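Local structure of 3-oxo-glucose-6-phosphate:glutamate aminotransferase (Bacillus subtilis subsp. subtilis, 4K2M) at residues K203-R211 and T232-I240; N315-Y326 and P416-D427. The protein catalyses the reversible, pyridoxal phosphate-dependent transamination of 3-dehydroglucose 6-phosphate with glutamate to kanosamine 6-phosphate, a step in antibiotic biosynthesis, and works as a homodimer. All blocks are in the same frame, centred on the assembly; numbering follows the deposited sequence.

Contact 1: K203-R211 and T232-I240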
loop_
_atom_site.group_PDB
_atom_site.type_symbol
_atom_site.label_atom_id
_atom_site.label_comp_id
_atom_site.label_asym_id
_atom_site.label_seq_id
_atom_site.Cartn_x
_atom_site.Cartn_y
_atom_site.Cartn_z
ATOM N N LYS A 203 24.681 -5.027 3.766
ATOM C CA LYS A 203 25.699 -5.526 4.705
ATOM C C LYS A 203 25.039 -5.855 6.044
ATOM O O LYS A 203 24.287 -5.053 6.584
ATOM C CB LYS A 203 26.758 -4.439 4.928
ATOM C CG LYS A 203 27.836 -4.765 5.944
ATOM C CD LYS A 203 28.799 -5.813 5.434
ATOM C CE LYS A 203 29.986 -5.944 6.392
ATOM N NZ LYS A 203 30.927 -6.996 5.914
ATOM N N HIS A 204 25.340 -7.031 6.587
ATOM C CA HIS A 204 24.760 -7.469 7.857
ATOM C C HIS A 204 25.410 -6.718 9.022
ATOM O O HIS A 204 26.647 -6.682 9.147
ATOM C CB HIS A 204 24.999 -8.978 8.014
ATOM C CG HIS A 204 23.907 -9.706 8.734
ATOM N ND1 HIS A 204 23.699 -11.061 8.589
ATOM C CD2 HIS A 204 22.961 -9.267 9.595
ATOM C CE1 HIS A 204 22.674 -11.428 9.342
ATOM N NE2 HIS A 204 22.209 -10.358 9.962
ATOM N N SER A 205 24.582 -6.109 9.877
ATOM C CA SER A 205 25.066 -5.472 11.097
ATOM C C SER A 205 25.646 -6.532 12.026
ATOM O O SER A 205 25.394 -7.723 11.839
ATOM C CB SER A 205 23.917 -4.791 11.823
ATOM O OG SER A 205 23.376 -3.739 11.061
ATOM N N ASP A 206 26.394 -6.102 13.045
ATOM C CA ASP A 206 26.979 -7.042 14.008
ATOM C C ASP A 206 25.921 -7.478 15.009
ATOM O O ASP A 206 25.900 -7.019 16.157
ATOM C CB ASP A 206 28.156 -6.397 14.735
ATOM C CG ASP A 206 28.936 -7.391 15.606
ATOM O OD1 ASP A 206 28.476 -8.544 15.829
ATOM O OD2 ASP A 206 30.018 -6.997 16.089
ATOM N N MET A 207 25.054 -8.391 14.581
ATOM C CA MET A 207 23.849 -8.687 15.352
ATOM C C MET A 207 24.106 -9.422 16.665
ATOM O O MET A 207 23.395 -9.197 17.657
ATOM C CB MET A 207 22.832 -9.443 14.494
ATOM C CG MET A 207 22.225 -8.602 13.359
ATOM S SD MET A 207 21.325 -7.184 13.979
ATOM C CE MET A 207 19.930 -7.990 14.743
ATOM N N GLN A 208 25.116 -10.278 16.698
ATOM C CA GLN A 208 25.419 -10.972 17.961
ATOM C C GLN A 208 25.802 -9.989 19.070
ATOM O O GLN A 208 25.339 -10.099 20.215
ATOM C CB GLN A 208 26.512 -12.037 17.768
ATOM C CG GLN A 208 26.799 -12.825 19.049
ATOM C CD GLN A 208 27.766 -13.975 18.829
ATOM O OE1 GLN A 208 28.547 -13.974 17.877
ATOM N NE2 GLN A 208 27.713 -14.966 19.711
ATOM N N HIS A 209 26.617 -9.000 18.723
ATOM C CA HIS A 209 27.065 -8.006 19.688
ATOM C C HIS A 209 25.879 -7.120 20.082
ATOM O O HIS A 209 25.667 -6.831 21.252
ATOM C CB HIS A 209 28.223 -7.208 19.081
ATOM C CG HIS A 209 28.927 -6.311 20.046
ATOM N ND1 HIS A 209 28.492 -6.110 21.340
ATOM C CD2 HIS A 209 30.045 -5.558 19.903
ATOM C CE1 HIS A 209 29.311 -5.271 21.950
ATOM N NE2 HIS A 209 30.259 -4.919 21.101
ATOM N N ILE A 210 25.082 -6.712 19.099
ATOM C CA ILE A 210 23.863 -5.964 19.377
ATOM C C ILE A 210 22.934 -6.729 20.327
ATOM O O ILE A 210 22.402 -6.154 21.273
ATOM C CB ILE A 210 23.145 -5.561 18.054
ATOM C CG1 ILE A 210 24.018 -4.575 17.271
ATOM C CG2 ILE A 210 21.771 -4.952 18.352
ATOM C CD1 ILE A 210 23.493 -4.241 15.859
ATOM N N ARG A 211 22.755 -8.030 20.096
ATOM C CA ARG A 211 21.890 -8.843 20.958
ATOM C C ARG A 211 22.454 -8.945 22.383
ATOM O O ARG A 211 21.705 -8.948 23.364
ATOM C CB ARG A 211 21.686 -10.236 20.325
ATOM C CG ARG A 211 21.040 -11.305 21.223
ATOM C CD ARG A 211 19.797 -10.800 21.922
ATOM N NE ARG A 211 18.690 -10.547 21.014
ATOM C CZ ARG A 211 17.508 -10.072 21.395
ATOM N NH1 ARG A 211 17.280 -9.783 22.670
ATOM N NH2 ARG A 211 16.554 -9.878 20.502
ATOM N N THR A 232 22.685 -14.654 5.146
ATOM C CA THR A 232 22.745 -15.846 5.978
ATOM C C THR A 232 22.479 -15.481 7.439
ATOM O O THR A 232 23.004 -14.479 7.955
ATOM C CB THR A 232 24.116 -16.505 5.841
ATOM O OG1 THR A 232 24.216 -17.071 4.530
ATOM C CG2 THR A 232 24.316 -17.601 6.891
ATOM N N ASP A 233 21.638 -16.288 8.084
ATOM C CA ASP A 233 21.279 -16.117 9.492
ATOM C C ASP A 233 20.523 -14.832 9.754
ATOM O O ASP A 233 20.517 -14.330 10.874
ATOM C CB ASP A 233 22.514 -16.186 10.390
ATOM C CG ASP A 233 23.063 -17.581 10.503
ATOM O OD1 ASP A 233 22.289 -18.536 10.299
ATOM O OD2 ASP A 233 24.268 -17.711 10.786
ATOM N N LEU A 234 19.859 -14.313 8.728
ATOM C CA LEU A 234 19.033 -13.125 8.919
ATOM C C LEU A 234 17.979 -13.399 9.988
ATOM O O LEU A 234 17.247 -14.392 9.913
ATOM C CB LEU A 234 18.347 -12.752 7.603
ATOM C CG LEU A 234 17.591 -11.427 7.633
ATOM C CD1 LEU A 234 18.585 -10.295 7.905
ATOM C CD2 LEU A 234 16.869 -11.220 6.318
ATOM N N GLY A 235 17.919 -12.540 11.003
ATOM C CA GLY A 235 16.915 -12.691 12.039
ATOM C C GLY A 235 17.296 -13.566 13.212
ATOM O O GLY A 235 16.514 -13.679 14.167
ATOM N N LYS A 236 18.480 -14.171 13.170
ATOM C CA LYS A 236 18.885 -15.078 14.246
ATOM C C LYS A 236 18.796 -14.435 15.617
ATOM O O LYS A 236 18.302 -15.047 16.572
ATOM C CB LYS A 236 20.308 -15.580 14.009
ATOM C CG LYS A 236 20.800 -16.552 15.082
ATOM C CD LYS A 236 22.062 -17.259 14.609
ATOM C CE LYS A 236 22.640 -18.147 15.701
ATOM N NZ LYS A 236 23.952 -18.707 15.271
ATOM N N TYR A 237 19.252 -13.190 15.708
ATOM C CA TYR A 237 19.299 -12.499 16.982
ATOM C C TYR A 237 18.267 -11.382 17.125
ATOM O O TYR A 237 18.334 -10.594 18.065
ATOM C CB TYR A 237 20.694 -11.918 17.188
ATOM C CG TYR A 237 21.773 -12.973 17.253
ATOM C CD1 TYR A 237 21.869 -13.832 18.345
ATOM C CD2 TYR A 237 22.709 -13.096 16.233
ATOM C CE1 TYR A 237 22.874 -14.796 18.406
ATOM C CE2 TYR A 237 23.709 -14.053 16.284
ATOM C CZ TYR A 237 23.789 -14.892 17.376
ATOM O OH TYR A 237 24.788 -15.843 17.421
ATOM N N ALA A 238 17.312 -11.305 16.200
ATOM C CA ALA A 238 16.295 -10.245 16.261
ATOM C C ALA A 238 14.947 -10.748 16.770
ATOM O O ALA A 238 14.573 -11.904 16.522
ATOM C CB ALA A 238 16.125 -9.607 14.890
ATOM N N ASP A 239 14.206 -9.888 17.468
ATOM C CA ASP A 239 12.831 -10.228 17.840
ATOM C C ASP A 239 11.907 -10.115 16.635
ATOM O O ASP A 239 11.041 -10.962 16.417
ATOM C CB ASP A 239 12.343 -9.315 18.948
ATOM C CG ASP A 239 13.183 -9.441 20.189
ATOM O OD1 ASP A 239 13.185 -10.552 20.758
ATOM O OD2 ASP A 239 13.848 -8.448 20.571
ATOM N N ILE A 240 12.109 -9.055 15.862
ATOM C CA ILE A 240 11.408 -8.872 14.593
ATOM C C ILE A 240 12.379 -8.538 13.472
ATOM O O ILE A 240 13.308 -7.758 13.665
ATOM C CB ILE A 240 10.366 -7.742 14.699
ATOM C CG1 ILE A 240 9.169 -8.229 15.516
ATOM C CG2 ILE A 240 9.918 -7.247 13.294
ATOM C CD1 ILE A 240 7.934 -7.379 15.373
HETATM O O HOH W 1 25.062 -13.035 7.034
HETATM O O HOH W 2 20.003 -10.627 11.483
HETATM O O HOH W 3 14.761 -8.777 23.140
#

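Contact 2: N315-Y326 and P416-D427. With ACT (acetate ion), chain F.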
loop_
_atom_site.group_PDB
_atom_site.type_symbol
_atom_site.label_atom_id
_atom_site.label_comp_id
_atom_site.label_asym_id
_atom_site.label_seq_id
_atom_site.Cartn_x
_atom_site.Cartn_y
_atom_site.Cartn_z
ATOM N N ASN A 315 19.787 -14.006 -9.005
ATOM C CA ASN A 315 20.062 -12.570 -9.000
ATOM C C ASN A 315 21.032 -12.168 -7.912
ATOM O O ASN A 315 21.925 -11.335 -8.139
ATOM C CB ASN A 315 18.764 -11.758 -8.901
ATOM C CG ASN A 315 18.048 -11.636 -10.224
ATOM O OD1 ASN A 315 18.609 -11.926 -11.296
ATOM N ND2 ASN A 315 16.794 -11.182 -10.172
ATOM N N ASN A 316 20.875 -12.744 -6.725
ATOM C CA ASN A 316 21.803 -12.428 -5.645
ATOM C C ASN A 316 23.194 -12.944 -5.991
ATOM O O ASN A 316 24.190 -12.280 -5.701
ATOM C CB ASN A 316 21.325 -12.976 -4.295
ATOM C CG ASN A 316 20.499 -11.962 -3.521
ATOM O OD1 ASN A 316 19.995 -10.991 -4.099
ATOM N ND2 ASN A 316 20.372 -12.166 -2.209
ATOM N N PHE A 317 23.270 -14.097 -6.642
ATOM C CA PHE A 317 24.574 -14.579 -7.074
ATOM C C PHE A 317 25.206 -13.608 -8.086
ATOM O O PHE A 317 26.408 -13.287 -8.006
ATOM C CB PHE A 317 24.495 -15.984 -7.681
ATOM C CG PHE A 317 25.831 -16.497 -8.118
ATOM C CD1 PHE A 317 26.694 -17.076 -7.198
ATOM C CD2 PHE A 317 26.239 -16.345 -9.438
ATOM C CE1 PHE A 317 27.943 -17.528 -7.592
ATOM C CE2 PHE A 317 27.479 -16.789 -9.846
ATOM C CZ PHE A 317 28.335 -17.385 -8.931
ATOM N N LYS A 318 24.410 -13.117 -9.026
ATOM C CA LYS A 318 24.953 -12.193 -10.023
ATOM C C LYS A 318 25.461 -10.917 -9.360
ATOM O O LYS A 318 26.500 -10.385 -9.752
ATOM C CB LYS A 318 23.916 -11.892 -11.103
ATOM C CG LYS A 318 23.702 -13.076 -12.082
ATOM C CD LYS A 318 22.712 -12.705 -13.176
ATOM C CE LYS A 318 23.387 -11.880 -14.270
ATOM N NZ LYS A 318 22.385 -11.484 -15.322
ATOM N N ARG A 319 24.729 -10.427 -8.366
ATOM C CA ARG A 319 25.200 -9.275 -7.592
ATOM C C ARG A 319 26.537 -9.539 -6.935
ATOM O O ARG A 319 27.423 -8.675 -6.957
ATOM C CB ARG A 319 24.170 -8.882 -6.525
ATOM C CG ARG A 319 22.904 -8.276 -7.097
ATOM C CD ARG A 319 21.932 -7.991 -5.940
ATOM N NE ARG A 319 20.702 -7.353 -6.411
ATOM C CZ ARG A 319 20.530 -6.037 -6.505
ATOM N NH1 ARG A 319 21.505 -5.214 -6.146
ATOM N NH2 ARG A 319 19.387 -5.543 -6.984
ATOM N N LEU A 320 26.693 -10.729 -6.354
ATOM C CA LEU A 320 27.951 -11.081 -5.706
ATOM C C LEU A 320 29.088 -11.110 -6.740
ATOM O O LEU A 320 30.201 -10.631 -6.471
ATOM C CB LEU A 320 27.836 -12.442 -5.011
ATOM C CG LEU A 320 29.160 -13.093 -4.600
ATOM C CD1 LEU A 320 29.861 -12.285 -3.518
ATOM C CD2 LEU A 320 28.948 -14.547 -4.156
ATOM N N PHE A 321 28.813 -11.683 -7.910
ATOM C CA PHE A 321 29.835 -11.766 -8.951
ATOM C C PHE A 321 30.280 -10.368 -9.335
ATOM O O PHE A 321 31.479 -10.097 -9.463
ATOM C CB PHE A 321 29.330 -12.504 -10.196
ATOM C CG PHE A 321 30.389 -12.676 -11.255
ATOM C CD1 PHE A 321 31.312 -13.713 -11.161
ATOM C CD2 PHE A 321 30.476 -11.794 -12.324
ATOM C CE1 PHE A 321 32.302 -13.883 -12.124
ATOM C CE2 PHE A 321 31.463 -11.955 -13.296
ATOM C CZ PHE A 321 32.382 -13.002 -13.186
ATOM N N LEU A 322 29.314 -9.476 -9.515
ATOM C CA LEU A 322 29.623 -8.086 -9.829
ATOM C C LEU A 322 30.459 -7.426 -8.736
ATOM O O LEU A 322 31.422 -6.719 -9.037
ATOM C CB LEU A 322 28.339 -7.283 -10.044
ATOM C CG LEU A 322 27.636 -7.619 -11.360
ATOM C CD1 LEU A 322 26.242 -6.991 -11.352
ATOM C CD2 LEU A 322 28.437 -7.138 -12.593
ATOM N N ALA A 323 30.099 -7.647 -7.476
ATOM C CA ALA A 323 30.820 -7.028 -6.371
ATOM C C ALA A 323 32.249 -7.554 -6.328
ATOM O O ALA A 323 33.201 -6.791 -6.162
ATOM C CB ALA A 323 30.108 -7.282 -5.036
ATOM N N ASP A 324 32.388 -8.864 -6.495
ATOM C CA ASP A 324 33.708 -9.501 -6.504
ATOM C C ASP A 324 34.566 -8.917 -7.621
ATOM O O ASP A 324 35.768 -8.694 -7.441
ATOM C CB ASP A 324 33.538 -11.014 -6.688
ATOM C CG ASP A 324 34.866 -11.762 -6.737
ATOM O OD1 ASP A 324 35.675 -11.645 -5.791
ATOM O OD2 ASP A 324 35.080 -12.486 -7.718
ATOM N N ARG A 325 33.949 -8.652 -8.764
ATOM C CA ARG A 325 34.679 -8.158 -9.939
ATOM C C ARG A 325 35.154 -6.719 -9.709
ATOM O O ARG A 325 36.290 -6.383 -10.044
ATOM C CB ARG A 325 33.798 -8.266 -11.183
ATOM C CG ARG A 325 34.545 -8.123 -12.520
ATOM C CD ARG A 325 33.683 -8.680 -13.653
ATOM N NE ARG A 325 34.364 -8.685 -14.958
ATOM C CZ ARG A 325 34.311 -7.698 -15.851
ATOM N NH1 ARG A 325 33.633 -6.597 -15.588
ATOM N NH2 ARG A 325 34.941 -7.811 -17.021
ATOM N N TYR A 326 34.297 -5.880 -9.124
ATOM C CA TYR A 326 34.720 -4.537 -8.719
ATOM C C TYR A 326 35.872 -4.603 -7.737
ATOM O O TYR A 326 36.847 -3.857 -7.852
ATOM C CB TYR A 326 33.579 -3.791 -8.018
ATOM C CG TYR A 326 32.625 -3.017 -8.897
ATOM C CD1 TYR A 326 33.078 -2.256 -9.977
ATOM C CD2 TYR A 326 31.265 -3.013 -8.614
ATOM C CE1 TYR A 326 32.193 -1.523 -10.754
ATOM C CE2 TYR A 326 30.375 -2.288 -9.381
ATOM C CZ TYR A 326 30.846 -1.546 -10.451
ATOM O OH TYR A 326 29.949 -0.834 -11.206
ATOM N N PRO A 416 27.342 1.565 -10.100
ATOM C CA PRO A 416 26.215 0.774 -10.613
ATOM C C PRO A 416 26.354 -0.715 -10.290
ATOM O O PRO A 416 27.437 -1.286 -10.479
ATOM C CB PRO A 416 26.307 0.981 -12.131
ATOM C CG PRO A 416 26.920 2.347 -12.265
ATOM C CD PRO A 416 27.930 2.431 -11.145
ATOM N N LEU A 417 25.283 -1.328 -9.780
ATOM C CA LEU A 417 25.294 -2.768 -9.489
ATOM C C LEU A 417 23.849 -3.267 -9.377
ATOM O O LEU A 417 23.110 -2.887 -8.473
ATOM C CB LEU A 417 26.107 -3.085 -8.225
ATOM C CG LEU A 417 26.526 -4.568 -8.065
ATOM C CD1 LEU A 417 27.703 -4.738 -7.095
ATOM C CD2 LEU A 417 25.362 -5.455 -7.603
ATOM N N TYR A 418 23.446 -4.116 -10.313
ATOM C CA TYR A 418 22.129 -4.731 -10.232
ATOM C C TYR A 418 22.226 -5.966 -11.110
ATOM O O TYR A 418 23.155 -6.065 -11.924
ATOM C CB TYR A 418 21.024 -3.746 -10.670
ATOM C CG TYR A 418 21.243 -3.166 -12.058
ATOM C CD1 TYR A 418 20.649 -3.739 -13.177
ATOM C CD2 TYR A 418 22.038 -2.039 -12.236
ATOM C CE1 TYR A 418 20.855 -3.216 -14.456
ATOM C CE2 TYR A 418 22.249 -1.508 -13.508
ATOM C CZ TYR A 418 21.661 -2.109 -14.603
ATOM O OH TYR A 418 21.872 -1.576 -15.857
ATOM N N PRO A 419 21.318 -6.936 -10.936
ATOM C CA PRO A 419 21.592 -8.230 -11.598
ATOM C C PRO A 419 21.682 -8.194 -13.126
ATOM O O PRO A 419 22.469 -8.970 -13.685
ATOM C CB PRO A 419 20.419 -9.113 -11.158
ATOM C CG PRO A 419 19.949 -8.513 -9.895
ATOM C CD PRO A 419 20.162 -7.016 -10.022
ATOM N N SER A 420 20.915 -7.334 -13.787
ATOM C CA SER A 420 20.966 -7.258 -15.255
ATOM C C SER A 420 22.021 -6.298 -15.808
ATOM O O SER A 420 22.057 -6.030 -17.017
ATOM C CB SER A 420 19.591 -6.920 -15.840
ATOM O OG SER A 420 18.707 -8.015 -15.702
ATOM N N PHE A 421 22.873 -5.787 -14.929
ATOM C CA PHE A 421 23.984 -4.934 -15.330
ATOM C C PHE A 421 24.927 -5.779 -16.190
ATOM O O PHE A 421 25.083 -6.980 -15.946
ATOM C CB PHE A 421 24.693 -4.489 -14.066
ATOM C CG PHE A 421 25.713 -3.397 -14.261
ATOM C CD1 PHE A 421 25.408 -2.252 -14.996
ATOM C CD2 PHE A 421 26.949 -3.487 -13.630
ATOM C CE1 PHE A 421 26.350 -1.219 -15.130
ATOM C CE2 PHE A 421 27.894 -2.458 -13.747
ATOM C CZ PHE A 421 27.589 -1.327 -14.503
ATOM N N THR A 422 25.550 -5.184 -17.203
ATOM C CA THR A 422 26.442 -5.971 -18.058
ATOM C C THR A 422 27.880 -5.785 -17.626
ATOM O O THR A 422 28.241 -4.755 -17.053
ATOM C CB THR A 422 26.302 -5.630 -19.561
ATOM O OG1 THR A 422 26.689 -4.270 -19.787
ATOM C CG2 THR A 422 24.878 -5.832 -20.038
ATOM N N LEU A 423 28.715 -6.779 -17.903
ATOM C CA LEU A 423 30.120 -6.672 -17.528
ATOM C C LEU A 423 30.835 -5.637 -18.384
ATOM O O LEU A 423 31.766 -4.983 -17.922
ATOM C CB LEU A 423 30.811 -8.019 -17.643
ATOM C CG LEU A 423 30.197 -9.126 -16.809
ATOM C CD1 LEU A 423 31.035 -10.403 -16.959
ATOM C CD2 LEU A 423 30.107 -8.721 -15.351
ATOM N N GLU A 424 30.395 -5.466 -19.625
ATOM C CA GLU A 424 30.993 -4.431 -20.464
ATOM C C GLU A 424 30.683 -3.009 -19.964
ATOM O O GLU A 424 31.530 -2.117 -20.044
ATOM C CB GLU A 424 30.620 -4.614 -21.945
ATOM C CG GLU A 424 29.129 -4.523 -22.270
ATOM C CD GLU A 424 28.442 -5.891 -22.309
ATOM O OE1 GLU A 424 28.970 -6.853 -21.708
ATOM O OE2 GLU A 424 27.366 -5.997 -22.939
ATOM N N GLU A 425 29.488 -2.790 -19.421
ATOM C CA GLU A 425 29.233 -1.530 -18.723
ATOM C C GLU A 425 30.123 -1.408 -17.492
ATOM O O GLU A 425 30.657 -0.334 -17.198
ATOM C CB GLU A 425 27.782 -1.443 -18.283
ATOM C CG GLU A 425 26.782 -1.172 -19.380
ATOM C CD GLU A 425 25.362 -1.404 -18.891
ATOM O OE1 GLU A 425 24.984 -2.577 -18.661
ATOM O OE2 GLU A 425 24.626 -0.412 -18.725
ATOM N N GLN A 426 30.252 -2.502 -16.740
ATOM C CA GLN A 426 31.092 -2.468 -15.553
ATOM C C GLN A 426 32.545 -2.142 -15.925
ATOM O O GLN A 426 33.203 -1.375 -15.211
ATOM C CB GLN A 426 31.013 -3.776 -14.763
ATOM C CG GLN A 426 31.719 -3.687 -13.425
ATOM C CD GLN A 426 31.701 -4.997 -12.675
ATOM O OE1 GLN A 426 31.958 -6.050 -13.248
ATOM N NE2 GLN A 426 31.382 -4.940 -11.387
ATOM N N ASP A 427 33.028 -2.697 -17.039
ATOM C CA ASP A 427 34.361 -2.345 -17.553
ATOM C C ASP A 427 34.515 -0.836 -17.695
ATOM O O ASP A 427 35.540 -0.267 -17.307
ATOM C CB ASP A 427 34.628 -2.992 -18.931
ATOM C CG ASP A 427 34.761 -4.504 -18.867
ATOM O OD1 ASP A 427 34.986 -5.046 -17.760
ATOM O OD2 ASP A 427 34.658 -5.142 -19.945
HETATM C C ACT F . 19.591 -2.277 -6.826
HETATM O O ACT F . 20.548 -3.029 -6.738
HETATM O OXT ACT F . 18.547 -2.691 -7.316
HETATM C CH3 ACT F . 19.724 -0.850 -6.353
HETATM O O HOH W 4 23.438 -9.323 -16.736
HETATM O O HOH W 5 19.638 -10.682 -15.036
#

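Contact 1: K203-R211 and T232-I240
Y237 lays its ring along the start of helix 207-217, where the large domain of this aspartate-aminotransferase fold brings the loop ahead of strand 240-244 against it. Q208 covers one ring face: its CA stands 4.0 Å from the Y237 ring centroid in a CH-pi contact, and the side chain runs beside the tyrosine in the same direction, amide and ring planes 13° apart. K236 CG lies over the opposite face. R211 leaves the helix with CG anti to the backbone N (chi1 168°), then bends twice, turning its guanidinium side-on to the backbone of Y237. NE and NH2 both donate to Y237 O, the former at 3.0 Å, from the same face of the carbonyl plane. NH2 also forms a salt bridge with D239 OD2, met from above the carboxylate plane, the planar groups 86° apart. N215 takes NH1 of R211, and V221 N donates to D239 OD2, tying the pair to strand 220-224. At the other end the H204 ring turns its edge to T232 O and D233 O, at the start of the type II turn D233-K236; one water joins H204 ND1 to T232 O, and a second lies 2.7 Å from H204 NE2 and accepts from G235 N.

Contact 2: N315-Y326 and P416-D427
L322 and L417 meet at the centre of a buried contact in the C-terminal part of this aspartate-aminotransferase fold, where helix 312-329 packs on the loop leading into helix 423-441; the short helical segments run roughly parallel, 26° apart. CB of L322 lies 3.8 Å from CG of L417, while the two methyls of L322 diverge, CD1 to F421 CB and CD2 to L423 CD2. L417 spreads its own methyls along the helix, CD1 against A323 and CD2 against CB and CG of R319. P419 leans its CB on N315 OD1 and its CD over a face of the R319 guanidinium.

Around this apolar centre, Q426 joins the two helices. Its NE2 donates to L322 O (2.9 Å) from the face of that carbonyl opposite Y326 N, and sits 3.2 Å above the middle of the Y326 ring. Q426 OE1 accepts a nearly straight bond (167°) from R325 NH1. With CG anti to the backbone N (chi1 -165°) and an extended chain, R325 also forms an end-on salt bridge with D427, NH2 on the syn lone pair of OD1 and NH1 from above the carboxylate plane; Y60 binds the other oxygen. The Y326 hydroxyl donates to P416 O at 2.7 Å, in the carbonyl plane and on a lone pair. K318 NZ donates weakly to P419 O.

Farther out, T422 and E425 form a capping box that fixes the start of helix 423-441, and R76 pairs with E425. L57 O and two waters also hold K318 NZ. The side chain of R319 lies about 7 Å from that of K249, the lysine that carries the cofactor when the aldimine is internal; R319 NH1 also donates to W350 O, and NH2 to OXT of an acetate, probably from the crystallisation liquor, at 3.0 Å.

In the fold
Following the chain from the N terminus, contact 1 closes first: 20 residues separate its segments, and they include the rest of helix 207-217 and strand 220-224, so the contact folds that unit back beside the start of strand 240-244 in the mixed seven-stranded sheet. Contact 2 opens only afterwards and spans 89 residues, bringing helix 312-329 against the loop and helix that follow strand 412-415. The two are therefore in series, neither nested nor crossed. The centres of contact 1 and contact 2 lie about 26 Å apart, and the two do not touch. Contact 1 ties helix 207-217 to the approach to strand 240-244, which ends at the cofactor-binding S244, while contact 2 joins helix 312-329 to the C-terminal helix 423-441.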